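Local structure of SWD1-like protein (Myceliophthora thermophila, 6E29) at residues B[29-34]-B[38-43]; B[212-217]-B[238-243]; B[220-225]-B[319-324]; B[296-301]-B[305-310]. The protein probably serves, through this seven-bladed WD-repeat beta-propeller domain, as a protein-binding subunit of the COMPASS complex that methylates histone H3. All blocks are in the same frame, centred on the assembly; numbering follows the deposited sequence.

Contact 1 of 4, residues B[29-34]-B[38-43]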
loop_
_atom_site.group_PDB
_atom_site.type_symbol
_atom_site.label_atom_id
_atom_site.label_comp_id
_atom_site.label_asym_id
_atom_site.label_seq_id
_atom_site.Cartn_x
_atom_site.Cartn_y
_atom_site.Cartn_z
ATOM N N THR B 29 8.821 -2.363 -10.784
ATOM C CA THR B 29 8.206 -1.173 -10.214
ATOM C C THR B 29 7.665 -1.419 -8.822
ATOM O O THR B 29 7.394 -0.456 -8.111
ATOM C CB THR B 29 7.043 -0.654 -11.075
ATOM O OG1 THR B 29 6.049 -1.680 -11.222
ATOM C CG2 THR B 29 7.514 -0.234 -12.418
ATOM N N CYS B 30 7.527 -2.674 -8.420
ATOM C CA CYS B 30 6.904 -3.019 -7.146
ATOM C C CYS B 30 7.350 -4.432 -6.777
ATOM O O CYS B 30 7.557 -5.250 -7.674
ATOM C CB CYS B 30 5.380 -2.892 -7.296
ATOM S SG CYS B 30 4.271 -3.590 -6.048
ATOM N N VAL B 31 7.408 -4.736 -5.475
ATOM C CA VAL B 31 7.683 -6.094 -4.985
ATOM C C VAL B 31 6.816 -6.350 -3.764
ATOM O O VAL B 31 6.430 -5.419 -3.075
ATOM C CB VAL B 31 9.142 -6.294 -4.576
ATOM C CG1 VAL B 31 9.977 -6.550 -5.806
ATOM C CG2 VAL B 31 9.589 -5.087 -3.776
ATOM N N ARG B 32 6.544 -7.626 -3.480
ATOM C CA ARG B 32 5.750 -8.027 -2.316
ATOM C C ARG B 32 6.044 -9.496 -2.031
ATOM O O ARG B 32 5.900 -10.327 -2.930
ATOM C CB ARG B 32 4.212 -7.887 -2.532
ATOM C CG ARG B 32 3.427 -7.981 -1.251
ATOM C CD ARG B 32 3.305 -6.537 -0.656
ATOM N NE ARG B 32 2.736 -6.474 0.685
ATOM C CZ ARG B 32 1.484 -6.107 0.964
ATOM N NH1 ARG B 32 0.634 -5.791 -0.026
ATOM N NH2 ARG B 32 1.092 -6.051 2.247
ATOM N N PHE B 33 6.460 -9.800 -0.800
ATOM C CA PHE B 33 6.643 -11.201 -0.380
ATOM C C PHE B 33 5.287 -11.830 -0.063
ATOM O O PHE B 33 4.379 -11.135 0.388
ATOM C CB PHE B 33 7.508 -11.260 0.878
ATOM C CG PHE B 33 8.947 -10.901 0.651
ATOM C CD1 PHE B 33 9.816 -11.882 0.187
ATOM C CD2 PHE B 33 9.459 -9.627 0.947
ATOM C CE1 PHE B 33 11.214 -11.614 -0.046
ATOM C CE2 PHE B 33 10.868 -9.368 0.735
ATOM C CZ PHE B 33 11.729 -10.389 0.233
ATOM N N ASN B 34 5.150 -13.155 -0.275
ATOM C CA ASN B 34 3.939 -13.828 0.219
ATOM C C ASN B 34 4.093 -14.019 1.732
ATOM O O ASN B 34 5.094 -13.619 2.334
ATOM C CB ASN B 34 3.662 -15.127 -0.566
ATOM C CG ASN B 34 4.672 -16.250 -0.261
ATOM O OD1 ASN B 34 5.706 -16.021 0.352
ATOM N ND2 ASN B 34 4.363 -17.483 -0.714
ATOM N N ASP B 38 8.355 -17.650 1.181
ATOM C CA ASP B 38 9.152 -18.468 0.256
ATOM C C ASP B 38 9.072 -17.981 -1.183
ATOM O O ASP B 38 9.748 -18.540 -2.070
ATOM C CB ASP B 38 8.738 -19.947 0.355
ATOM C CG ASP B 38 7.242 -20.162 0.321
ATOM O OD1 ASP B 38 6.456 -19.176 0.273
ATOM O OD2 ASP B 38 6.848 -21.355 0.377
ATOM N N PHE B 39 8.259 -16.964 -1.448
ATOM C CA PHE B 39 8.080 -16.438 -2.792
ATOM C C PHE B 39 7.993 -14.913 -2.758
ATOM O O PHE B 39 7.505 -14.308 -1.795
ATOM C CB PHE B 39 6.797 -16.995 -3.483
ATOM C CG PHE B 39 6.876 -18.415 -3.862
ATOM C CD1 PHE B 39 7.484 -18.782 -5.041
ATOM C CD2 PHE B 39 6.353 -19.408 -3.036
ATOM C CE1 PHE B 39 7.556 -20.133 -5.406
ATOM C CE2 PHE B 39 6.447 -20.775 -3.402
ATOM C CZ PHE B 39 7.040 -21.110 -4.569
ATOM N N LEU B 40 8.454 -14.297 -3.844
ATOM C CA LEU B 40 8.426 -12.848 -3.991
ATOM C C LEU B 40 7.799 -12.530 -5.328
ATOM O O LEU B 40 8.141 -13.145 -6.344
ATOM C CB LEU B 40 9.827 -12.249 -3.913
ATOM C CG LEU B 40 9.894 -10.760 -4.248
ATOM C CD1 LEU B 40 9.387 -9.936 -3.058
ATOM C CD2 LEU B 40 11.329 -10.410 -4.616
ATOM N N ALA B 41 6.827 -11.624 -5.328
ATOM C CA ALA B 41 6.261 -11.177 -6.571
ATOM C C ALA B 41 6.874 -9.848 -6.966
ATOM O O ALA B 41 7.144 -9.002 -6.114
ATOM C CB ALA B 41 4.747 -11.016 -6.445
ATOM N N SER B 42 7.094 -9.683 -8.247
ATOM C CA SER B 42 7.634 -8.461 -8.821
ATOM C C SER B 42 6.712 -8.002 -9.948
ATOM O O SER B 42 6.224 -8.815 -10.732
ATOM C CB SER B 42 9.077 -8.713 -9.335
ATOM O OG SER B 42 9.613 -7.561 -9.923
ATOM N N GLY B 43 6.445 -6.701 -10.036
ATOM C CA GLY B 43 5.682 -6.153 -11.152
ATOM C C GLY B 43 6.634 -5.257 -11.915
ATOM O O GLY B 43 7.579 -4.707 -11.326
#
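Asn34 and Asp38 illustrate how one amide can fasten the turn end of a beta hairpin. Asn34 ND2 donates to Asp38 OD1 over 2.9 Å, with the carboxylate oxygen in the amide plane. The other end of the amide, Asn34 OD1, takes a longer bond of 3.3 Å from Phe39 N, which approaches from above the carbonyl plane. CG of Asn34 lies between its backbone N and carbonyl carbon (chi1 71°), a bend that brings both amide atoms to Asp38 and Phe39. A leucine here would probably leave Asp38 OD1 and Phe39 N without these mates and the turn less firmly fixed.

The backbones continue the pairing: Asn34 N binds Phe39 O, and Arg32 and Ala41 are bonded both ways. At the far end Thr29 and Cys30 both face Gly43 in a classic beta bulge, with Thr29 N 2.7 Å from Gly43 O.

Packing gathers on the face of Val31, Phe33 and Leu40. Leu40 CD1 sits over the centre of the Phe33 ring, 3.7 Å from its centroid, a CH-pi contact; the same ring meets His323 edge-to-face. This is the antiparallel hairpin of strands 28-33 and 39-44, the first two strands of a four-stranded WD propeller blade.

Contact 2 of 4, residues B[212-217]-B[238-243]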
loop_
_atom_site.group_PDB
_atom_site.type_symbol
_atom_site.label_atom_id
_atom_site.label_comp_id
_atom_site.label_asym_id
_atom_site.label_seq_id
_atom_site.Cartn_x
_atom_site.Cartn_y
_atom_site.Cartn_z
ATOM N N LYS B 212 -7.549 14.615 10.234
ATOM C CA LYS B 212 -6.439 15.112 9.416
ATOM C C LYS B 212 -5.140 14.756 10.118
ATOM O O LYS B 212 -4.852 15.293 11.191
ATOM C CB LYS B 212 -6.538 16.617 9.196
ATOM C CG LYS B 212 -5.335 17.206 8.522
ATOM C CD LYS B 212 -5.340 18.749 8.426
ATOM C CE LYS B 212 -5.026 19.147 7.022
ATOM N NZ LYS B 212 -6.050 18.532 6.140
ATOM N N ILE B 213 -4.335 13.867 9.513
ATOM C CA ILE B 213 -3.078 13.451 10.121
ATOM C C ILE B 213 -1.846 13.921 9.360
ATOM O O ILE B 213 -0.727 13.680 9.835
ATOM C CB ILE B 213 -2.996 11.919 10.271
ATOM C CG1 ILE B 213 -3.156 11.274 8.886
ATOM C CG2 ILE B 213 -4.037 11.449 11.313
ATOM C CD1 ILE B 213 -2.731 9.736 8.856
ATOM N N ALA B 214 -1.995 14.550 8.201
ATOM C CA ALA B 214 -0.825 14.987 7.457
ATOM C C ALA B 214 -1.154 16.296 6.759
ATOM O O ALA B 214 -2.327 16.694 6.625
ATOM C CB ALA B 214 -0.371 13.897 6.459
ATOM N N SER B 215 -0.115 16.982 6.297
ATOM C CA SER B 215 -0.305 18.222 5.556
ATOM C C SER B 215 0.024 18.094 4.071
ATOM O O SER B 215 0.343 19.096 3.429
ATOM C CB SER B 215 0.525 19.342 6.171
ATOM O OG SER B 215 -0.081 19.744 7.377
ATOM N N GLY B 216 -0.008 16.885 3.517
ATOM C CA GLY B 216 -0.114 16.766 2.067
ATOM C C GLY B 216 -0.916 15.543 1.654
ATOM O O GLY B 216 -1.688 15.000 2.447
ATOM N N ILE B 217 -0.725 15.086 0.420
ATOM C CA ILE B 217 -1.346 13.855 -0.064
ATOM C C ILE B 217 -0.797 12.631 0.668
ATOM O O ILE B 217 0.429 12.429 0.803
ATOM C CB ILE B 217 -1.142 13.775 -1.580
ATOM C CG1 ILE B 217 -1.859 14.992 -2.199
ATOM C CG2 ILE B 217 -1.542 12.405 -2.111
ATOM C CD1 ILE B 217 -1.575 15.222 -3.670
ATOM N N ILE B 238 7.144 13.844 6.291
ATOM C CA ILE B 238 7.109 13.236 7.606
ATOM C C ILE B 238 6.469 11.870 7.490
ATOM O O ILE B 238 5.389 11.745 6.916
ATOM C CB ILE B 238 6.338 14.106 8.605
ATOM C CG1 ILE B 238 7.060 15.448 8.721
ATOM C CG2 ILE B 238 6.278 13.410 9.949
ATOM C CD1 ILE B 238 6.255 16.492 9.520
ATOM N N ILE B 239 7.140 10.852 8.030
ATOM C CA ILE B 239 6.591 9.508 8.149
ATOM C C ILE B 239 6.005 9.377 9.547
ATOM O O ILE B 239 6.556 9.925 10.518
ATOM C CB ILE B 239 7.668 8.443 7.877
ATOM C CG1 ILE B 239 8.263 8.636 6.491
ATOM C CG2 ILE B 239 7.027 7.019 7.966
ATOM C CD1 ILE B 239 9.647 7.853 6.269
ATOM N N ARG B 240 4.852 8.708 9.652
ATOM C CA ARG B 240 4.151 8.637 10.931
ATOM C C ARG B 240 3.669 7.230 11.179
ATOM O O ARG B 240 3.226 6.561 10.240
ATOM C CB ARG B 240 2.912 9.531 10.946
ATOM C CG ARG B 240 3.329 11.036 10.805
ATOM C CD ARG B 240 2.070 11.884 10.624
ATOM N NE ARG B 240 2.326 13.327 10.531
ATOM C CZ ARG B 240 2.561 13.988 9.406
ATOM N NH1 ARG B 240 2.600 13.358 8.221
ATOM N NH2 ARG B 240 2.763 15.309 9.464
ATOM N N THR B 241 3.729 6.813 12.439
ATOM C CA THR B 241 3.074 5.597 12.893
ATOM C C THR B 241 1.977 5.975 13.873
ATOM O O THR B 241 2.100 6.947 14.628
ATOM C CB THR B 241 4.047 4.635 13.540
ATOM O OG1 THR B 241 4.800 5.313 14.568
ATOM C CG2 THR B 241 5.005 4.074 12.441
ATOM N N PHE B 242 0.902 5.211 13.845
ATOM C CA PHE B 242 -0.227 5.440 14.734
ATOM C C PHE B 242 -0.661 4.139 15.368
ATOM O O PHE B 242 -0.515 3.063 14.776
ATOM C CB PHE B 242 -1.446 6.004 14.026
ATOM C CG PHE B 242 -1.219 7.300 13.368
ATOM C CD1 PHE B 242 -1.665 8.488 13.949
ATOM C CD2 PHE B 242 -0.590 7.327 12.124
ATOM C CE1 PHE B 242 -1.417 9.699 13.304
ATOM C CE2 PHE B 242 -0.346 8.496 11.497
ATOM C CZ PHE B 242 -0.783 9.707 12.089
ATOM N N ILE B 243 -1.271 4.277 16.554
ATOM C CA ILE B 243 -1.843 3.157 17.309
ATOM C C ILE B 243 -3.280 2.965 16.851
ATOM O O ILE B 243 -4.094 3.867 17.007
ATOM C CB ILE B 243 -1.796 3.436 18.818
ATOM C CG1 ILE B 243 -0.377 3.850 19.229
ATOM C CG2 ILE B 243 -2.248 2.216 19.580
ATOM C CD1 ILE B 243 0.688 2.848 18.795
#
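Ile213 meets Phe242 with its side chain and Arg240 with its carbonyl, and the sequence of partners shows how a linker can be held without a hydrogen bond across the contact. A chi1 of 58° swings CG1 of Ile213 away from CG2, and the branches spread round the end of the phenyl ring: CB approaches the ring obliquely, 3.6 Å from Phe242 CZ, while CG2 and CD1 reach CE1 and CE2. Both residues also touch Val232.

The carbonyl of Ile213 turns to a different neighbour. Its oxygen stands 3.1 Å above the plane of the Arg240 guanidinium, offset toward the rim; although Ile213 O is only 3.2 Å from Arg240 NE, the angle is too poor for a hydrogen bond. Ala214 CA follows over the same face, and its CB lies 3.5 Å from Arg240 NH1. Ile238 CG2 covers the opposite face, so the flat cation is sandwiched, at the end of a side chain extended from CG to NE. Its charge is met by Asp236, which forms a salt bridge with Arg240 NH2 and also accepts from Ser215 N.

A methionine in place of Arg240 would probably leave Asp236 without its cationic mate and Ile213 O without the flat group beneath it. The chemistry implies division of labour: the guanidinium directs an N-H to the carboxylate, while its face offers the carbonyl an attraction that is probably electrostatic.

Contact 3 of 4, residues B[220-225]-B[319-324]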
loop_
_atom_site.group_PDB
_atom_site.type_symbol
_atom_site.label_atom_id
_atom_site.label_comp_id
_atom_site.label_asym_id
_atom_site.label_seq_id
_atom_site.Cartn_x
_atom_site.Cartn_y
_atom_site.Cartn_z
ATOM N N THR B 220 0.952 6.285 1.030
ATOM C CA THR B 220 1.062 4.896 1.427
ATOM C C THR B 220 0.454 4.711 2.792
ATOM O O THR B 220 0.692 5.516 3.702
ATOM C CB THR B 220 2.542 4.435 1.501
ATOM O OG1 THR B 220 3.051 4.310 0.181
ATOM C CG2 THR B 220 2.680 3.107 2.266
ATOM N N LEU B 221 -0.300 3.620 2.930
ATOM C CA LEU B 221 -0.728 3.088 4.218
ATOM C C LEU B 221 -0.316 1.619 4.331
ATOM O O LEU B 221 -0.495 0.847 3.374
ATOM C CB LEU B 221 -2.226 3.149 4.358
ATOM C CG LEU B 221 -2.864 4.529 4.337
ATOM C CD1 LEU B 221 -4.395 4.371 4.318
ATOM C CD2 LEU B 221 -2.374 5.311 5.532
ATOM N N ARG B 222 0.165 1.224 5.512
ATOM C CA ARG B 222 0.506 -0.187 5.757
ATOM C C ARG B 222 0.269 -0.529 7.221
ATOM O O ARG B 222 0.562 0.270 8.112
ATOM C CB ARG B 222 2.002 -0.422 5.376
ATOM C CG ARG B 222 2.441 -1.853 5.423
ATOM C CD ARG B 222 1.642 -2.750 4.459
ATOM N NE ARG B 222 1.728 -2.400 3.028
ATOM C CZ ARG B 222 2.671 -2.851 2.188
ATOM N NH1 ARG B 222 3.687 -3.622 2.631
ATOM N NH2 ARG B 222 2.628 -2.501 0.903
ATOM N N LEU B 223 -0.291 -1.692 7.472
ATOM C CA LEU B 223 -0.517 -2.148 8.830
ATOM C C LEU B 223 0.555 -3.154 9.212
ATOM O O LEU B 223 1.116 -3.821 8.347
ATOM C CB LEU B 223 -1.894 -2.825 8.932
ATOM C CG LEU B 223 -3.028 -1.838 9.038
ATOM C CD1 LEU B 223 -4.352 -2.580 8.873
ATOM C CD2 LEU B 223 -2.917 -1.121 10.377
ATOM N N THR B 224 0.823 -3.261 10.519
ATOM C CA THR B 224 1.589 -4.394 11.033
ATOM C C THR B 224 0.757 -5.676 10.939
ATOM O O THR B 224 -0.455 -5.658 10.741
ATOM C CB THR B 224 2.022 -4.191 12.491
ATOM O OG1 THR B 224 0.902 -3.894 13.341
ATOM C CG2 THR B 224 3.055 -3.068 12.600
ATOM N N GLU B 225 1.423 -6.809 11.160
ATOM C CA GLU B 225 0.763 -8.113 11.081
ATOM C C GLU B 225 -0.458 -8.210 11.991
ATOM O O GLU B 225 -1.539 -8.624 11.557
ATOM C CB GLU B 225 1.811 -9.170 11.420
ATOM C CG GLU B 225 1.307 -10.536 11.696
ATOM C CD GLU B 225 1.043 -11.297 10.408
ATOM O OE1 GLU B 225 0.909 -12.550 10.470
ATOM O OE2 GLU B 225 0.984 -10.621 9.342
ATOM N N VAL B 319 10.105 1.337 -4.572
ATOM C CA VAL B 319 9.307 0.532 -3.637
ATOM C C VAL B 319 10.234 -0.320 -2.807
ATOM O O VAL B 319 11.162 -0.935 -3.349
ATOM C CB VAL B 319 8.310 -0.355 -4.400
ATOM C CG1 VAL B 319 7.823 -1.554 -3.539
ATOM C CG2 VAL B 319 7.109 0.501 -4.852
ATOM N N ILE B 320 9.939 -0.455 -1.497
ATOM C CA ILE B 320 10.742 -1.345 -0.655
ATOM C C ILE B 320 9.802 -2.273 0.099
ATOM O O ILE B 320 8.647 -1.942 0.349
ATOM C CB ILE B 320 11.653 -0.554 0.326
ATOM C CG1 ILE B 320 10.768 0.273 1.259
ATOM C CG2 ILE B 320 12.640 0.362 -0.488
ATOM C CD1 ILE B 320 11.544 1.039 2.264
ATOM N N GLU B 321 10.315 -3.426 0.508
ATOM C CA GLU B 321 9.492 -4.407 1.215
ATOM C C GLU B 321 10.392 -5.244 2.094
ATOM O O GLU B 321 11.458 -5.674 1.641
ATOM C CB GLU B 321 8.776 -5.365 0.260
ATOM C CG GLU B 321 7.650 -4.720 -0.472
ATOM C CD GLU B 321 6.533 -4.307 0.476
ATOM O OE1 GLU B 321 6.195 -5.079 1.417
ATOM O OE2 GLU B 321 6.023 -3.194 0.283
ATOM N N TRP B 322 9.991 -5.473 3.337
ATOM C CA TRP B 322 10.720 -6.406 4.184
ATOM C C TRP B 322 10.197 -7.834 4.034
ATOM O O TRP B 322 8.988 -8.047 3.840
ATOM C CB TRP B 322 10.556 -6.029 5.655
ATOM C CG TRP B 322 11.194 -4.728 6.100
ATOM C CD1 TRP B 322 10.650 -3.466 6.014
ATOM C CD2 TRP B 322 12.446 -4.582 6.778
ATOM N NE1 TRP B 322 11.496 -2.547 6.614
ATOM C CE2 TRP B 322 12.587 -3.214 7.103
ATOM C CE3 TRP B 322 13.448 -5.476 7.171
ATOM C CZ2 TRP B 322 13.697 -2.726 7.765
ATOM C CZ3 TRP B 322 14.553 -4.978 7.830
ATOM C CH2 TRP B 322 14.660 -3.628 8.120
ATOM N N HIS B 323 11.085 -8.803 4.270
ATOM C CA HIS B 323 10.674 -10.216 4.332
ATOM C C HIS B 323 9.759 -10.449 5.553
ATOM O O HIS B 323 9.930 -9.802 6.593
ATOM C CB HIS B 323 11.936 -11.082 4.414
ATOM C CG HIS B 323 11.675 -12.541 4.234
ATOM N ND1 HIS B 323 11.425 -13.387 5.294
ATOM C CD2 HIS B 323 11.614 -13.303 3.111
ATOM C CE1 HIS B 323 11.240 -14.620 4.829
ATOM N NE2 HIS B 323 11.331 -14.588 3.512
ATOM N N PRO B 324 8.756 -11.343 5.456
ATOM C CA PRO B 324 7.805 -11.494 6.585
ATOM C C PRO B 324 8.351 -12.233 7.789
ATOM O O PRO B 324 7.638 -12.312 8.821
ATOM C CB PRO B 324 6.636 -12.302 5.977
ATOM C CG PRO B 324 7.305 -13.068 4.800
ATOM C CD PRO B 324 8.325 -12.080 4.259
#
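Arg222 and Glu321 reach across from backbones whose CA atoms are 10.9 Å apart, an example of a long-range contact resting on one ion pair. The close part is a salt bridge. Arg222 NH1 donates to Glu321 OE1 over 3.1 Å, almost exactly in the guanidinium plane and on the syn lone pair of the oxygen, at an N-H...O angle of 154°. The same NH1 makes a weak second bond to Glu321 OE2 at 3.3 Å, and the guanidinium and carboxylate planes are inclined 34° to each other. Arg222 leaves its strand with CG anti to the backbone N (chi1 -173°) and then bends twice, so the guanidinium presents its edge to the acid. Glu321 OE2 also lies 2.9 Å from Ile320 O, another acceptor, a closeness that the arginine's charge probably helps to offset.

Only these two residues touch: Glu321 is buried, whereas Arg222, on the looser side, is partly exposed. Arg32 adds a long, weak ion pair to Glu321 OE1, so two arginines gather round the carboxylate.

The bridge lies near the propeller axis, joining strands 218-223 and 317-322, the inner strands of their blades; strand 274-279 of the intervening blade touches Thr220 and Val319.

Contact 4 of 4, residues B[296-301]-B[305-310]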
loop_
_atom_site.group_PDB
_atom_site.type_symbol
_atom_site.label_atom_id
_atom_site.label_comp_id
_atom_site.label_asym_id
_atom_site.label_seq_id
_atom_site.Cartn_x
_atom_site.Cartn_y
_atom_site.Cartn_z
ATOM N N LEU B 296 18.708 4.520 1.697
ATOM C CA LEU B 296 17.561 4.005 2.431
ATOM C C LEU B 296 17.779 4.305 3.902
ATOM O O LEU B 296 18.906 4.198 4.399
ATOM C CB LEU B 296 17.400 2.486 2.249
ATOM C CG LEU B 296 17.198 1.943 0.835
ATOM C CD1 LEU B 296 17.155 0.428 0.927
ATOM C CD2 LEU B 296 15.862 2.447 0.228
ATOM N N TYR B 297 16.709 4.673 4.603
ATOM C CA TYR B 297 16.796 5.003 6.014
ATOM C C TYR B 297 16.029 3.942 6.777
ATOM O O TYR B 297 14.950 3.546 6.340
ATOM C CB TYR B 297 16.193 6.386 6.304
ATOM C CG TYR B 297 17.121 7.497 5.779
ATOM C CD1 TYR B 297 17.216 7.758 4.413
ATOM C CD2 TYR B 297 17.884 8.273 6.649
ATOM C CE1 TYR B 297 18.059 8.755 3.928
ATOM C CE2 TYR B 297 18.724 9.286 6.169
ATOM C CZ TYR B 297 18.805 9.508 4.804
ATOM O OH TYR B 297 19.628 10.498 4.305
ATOM N N ILE B 298 16.557 3.536 7.942
ATOM C CA ILE B 298 15.856 2.588 8.819
ATOM C C ILE B 298 15.790 3.184 10.226
ATOM O O ILE B 298 16.823 3.531 10.807
ATOM C CB ILE B 298 16.549 1.219 8.841
ATOM C CG1 ILE B 298 16.708 0.678 7.399
ATOM C CG2 ILE B 298 15.757 0.245 9.672
ATOM C CD1 ILE B 298 17.487 -0.695 7.364
ATOM N N TRP B 299 14.575 3.346 10.747
ATOM C CA TRP B 299 14.345 3.767 12.129
ATOM C C TRP B 299 13.776 2.605 12.947
ATOM O O TRP B 299 13.170 1.670 12.402
ATOM C CB TRP B 299 13.362 4.928 12.194
ATOM C CG TRP B 299 13.759 6.158 11.488
ATOM C CD1 TRP B 299 14.390 7.268 12.041
ATOM C CD2 TRP B 299 13.479 6.495 10.119
ATOM N NE1 TRP B 299 14.539 8.233 11.090
ATOM C CE2 TRP B 299 13.990 7.800 9.904
ATOM C CE3 TRP B 299 12.841 5.825 9.055
ATOM C CZ2 TRP B 299 13.918 8.440 8.655
ATOM C CZ3 TRP B 299 12.747 6.465 7.819
ATOM C CH2 TRP B 299 13.277 7.767 7.631
ATOM N N GLU B 300 13.893 2.713 14.265
ATOM C CA GLU B 300 13.312 1.712 15.150
ATOM C C GLU B 300 12.151 2.337 15.914
ATOM O O GLU B 300 12.231 3.487 16.347
ATOM C CB GLU B 300 14.371 1.138 16.117
ATOM C CG GLU B 300 15.167 2.184 16.859
ATOM C CD GLU B 300 14.443 2.629 18.119
ATOM O OE1 GLU B 300 13.696 1.778 18.686
ATOM O OE2 GLU B 300 14.589 3.819 18.491
ATOM N N ARG B 301 11.073 1.586 16.068
ATOM C CA ARG B 301 9.824 2.095 16.651
ATOM C C ARG B 301 9.792 2.006 18.155
ATOM O O ARG B 301 8.861 2.535 18.772
ATOM C CB ARG B 301 8.643 1.291 16.154
ATOM C CG ARG B 301 8.224 1.614 14.794
ATOM C CD ARG B 301 6.914 0.920 14.494
ATOM N NE ARG B 301 5.969 0.982 15.606
ATOM C CZ ARG B 301 5.491 -0.069 16.261
ATOM N NH1 ARG B 301 5.860 -1.307 15.910
ATOM N NH2 ARG B 301 4.654 0.118 17.284
ATOM N N SER B 305 14.233 6.161 17.062
ATOM C CA SER B 305 15.526 6.667 16.635
ATOM C C SER B 305 15.973 6.030 15.310
ATOM O O SER B 305 15.526 4.943 14.922
ATOM C CB SER B 305 16.576 6.420 17.725
ATOM O OG SER B 305 16.951 5.052 17.726
ATOM N N LEU B 306 16.843 6.754 14.601
ATOM C CA LEU B 306 17.418 6.270 13.352
ATOM C C LEU B 306 18.521 5.259 13.652
ATOM O O LEU B 306 19.439 5.548 14.428
ATOM C CB LEU B 306 17.978 7.453 12.537
ATOM C CG LEU B 306 18.710 7.160 11.206
ATOM C CD1 LEU B 306 17.695 6.682 10.130
ATOM C CD2 LEU B 306 19.549 8.343 10.670
ATOM N N VAL B 307 18.438 4.082 13.041
ATOM C CA VAL B 307 19.386 3.008 13.319
ATOM C C VAL B 307 20.380 2.793 12.193
ATOM O O VAL B 307 21.525 2.402 12.461
ATOM C CB VAL B 307 18.690 1.674 13.675
ATOM C CG1 VAL B 307 18.106 1.752 15.041
ATOM C CG2 VAL B 307 17.645 1.278 12.690
ATOM N N ARG B 308 20.007 3.069 10.959
ATOM C CA ARG B 308 20.865 2.726 9.834
ATOM C C ARG B 308 20.533 3.620 8.660
ATOM O O ARG B 308 19.364 3.874 8.389
ATOM C CB ARG B 308 20.645 1.263 9.423
ATOM C CG ARG B 308 21.710 0.774 8.525
ATOM C CD ARG B 308 22.932 0.452 9.326
ATOM N NE ARG B 308 23.575 -0.731 8.762
ATOM C CZ ARG B 308 24.633 -0.708 7.955
ATOM N NH1 ARG B 308 25.216 0.440 7.618
ATOM N NH2 ARG B 308 25.104 -1.857 7.486
ATOM N N MET B 309 21.560 4.064 7.944
ATOM C CA MET B 309 21.359 4.613 6.611
ATOM C C MET B 309 22.097 3.707 5.625
ATOM O O MET B 309 23.313 3.521 5.746
ATOM C CB MET B 309 21.890 6.041 6.549
ATOM C CG MET B 309 21.608 6.749 5.258
ATOM S SD MET B 309 22.562 8.276 5.216
ATOM C CE MET B 309 22.423 8.725 6.956
ATOM N N LEU B 310 21.379 3.146 4.652
ATOM C CA LEU B 310 22.007 2.259 3.658
ATOM C C LEU B 310 22.331 3.055 2.404
ATOM O O LEU B 310 21.504 3.826 1.936
ATOM C CB LEU B 310 21.086 1.091 3.299
ATOM C CG LEU B 310 20.702 0.241 4.498
ATOM C CD1 LEU B 310 19.732 -0.873 4.064
ATOM C CD2 LEU B 310 21.965 -0.274 5.259
#
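A classic beta bulge marks the hairpin of strands 296-300 and 306-310: Val307 and Arg308 both face Ile298. The carbonyl of Ile298 accepts from both, Val307 N at 2.8 Å and Arg308 N at 3.2 Å, and the register slips by one residue before Trp299 pairs with Leu306. On the other side of the bulge, ahead of Ile298, Leu296 and Leu310 are bonded both ways through their backbones.

At the turn a first torsion of 51° folds the Glu300 chain back toward Ser305. Glu300 OE2 is thereby gripped twice by one residue, from Ser305 OG at 2.8 Å and from Ser305 N, the two donors approaching from opposite faces of the carboxylate plane. The other oxygen, OE1, accepts from His303 N.

These are the last two strands of a four-stranded propeller blade, 306-310 being its outermost, and the two sheet faces are packed differently. On one, Leu306 CD1 lies over the five-membered ring of Trp299, 3.8 Å from its centroid, and meets the Tyr297 ring in plane at its edge. Met309 runs alongside Tyr297: its CG stands over the ring face in a CH-pi contact, and its SD approaches obliquely, 4.6 Å from the centroid, as a Met-aromatic contact. Trp274 meets both aromatic rings edge-to-face. On the other face Ile298 CD1 touches Leu310 CD1 at 4.0 Å, while Leu296 and Leu310 both reach Trp342 of the next blade.

Read from the N terminus, the four contacts illustrate closure at several scales. Contact 1 closes a tight turn of three residues. Contact 2 bridges twenty residues, tying the linker between two blades to the third strand of the second. Contact 3 begins within that interval and ends almost a hundred residues later, so contacts 2 and 3 cross; contact 4, another three-residue turn, falls wholly within the span of contact 3. In space contact 3 packs against contact 1, where Glu321 CG lies 3.0 Å from Val31 O, and against contact 4 through Ile320 and Leu296. Ile239 and Trp299 join contacts 2 and 4, linking neighbouring blades. Contacts 1 and 2 lie on opposite sides of the chain's centre.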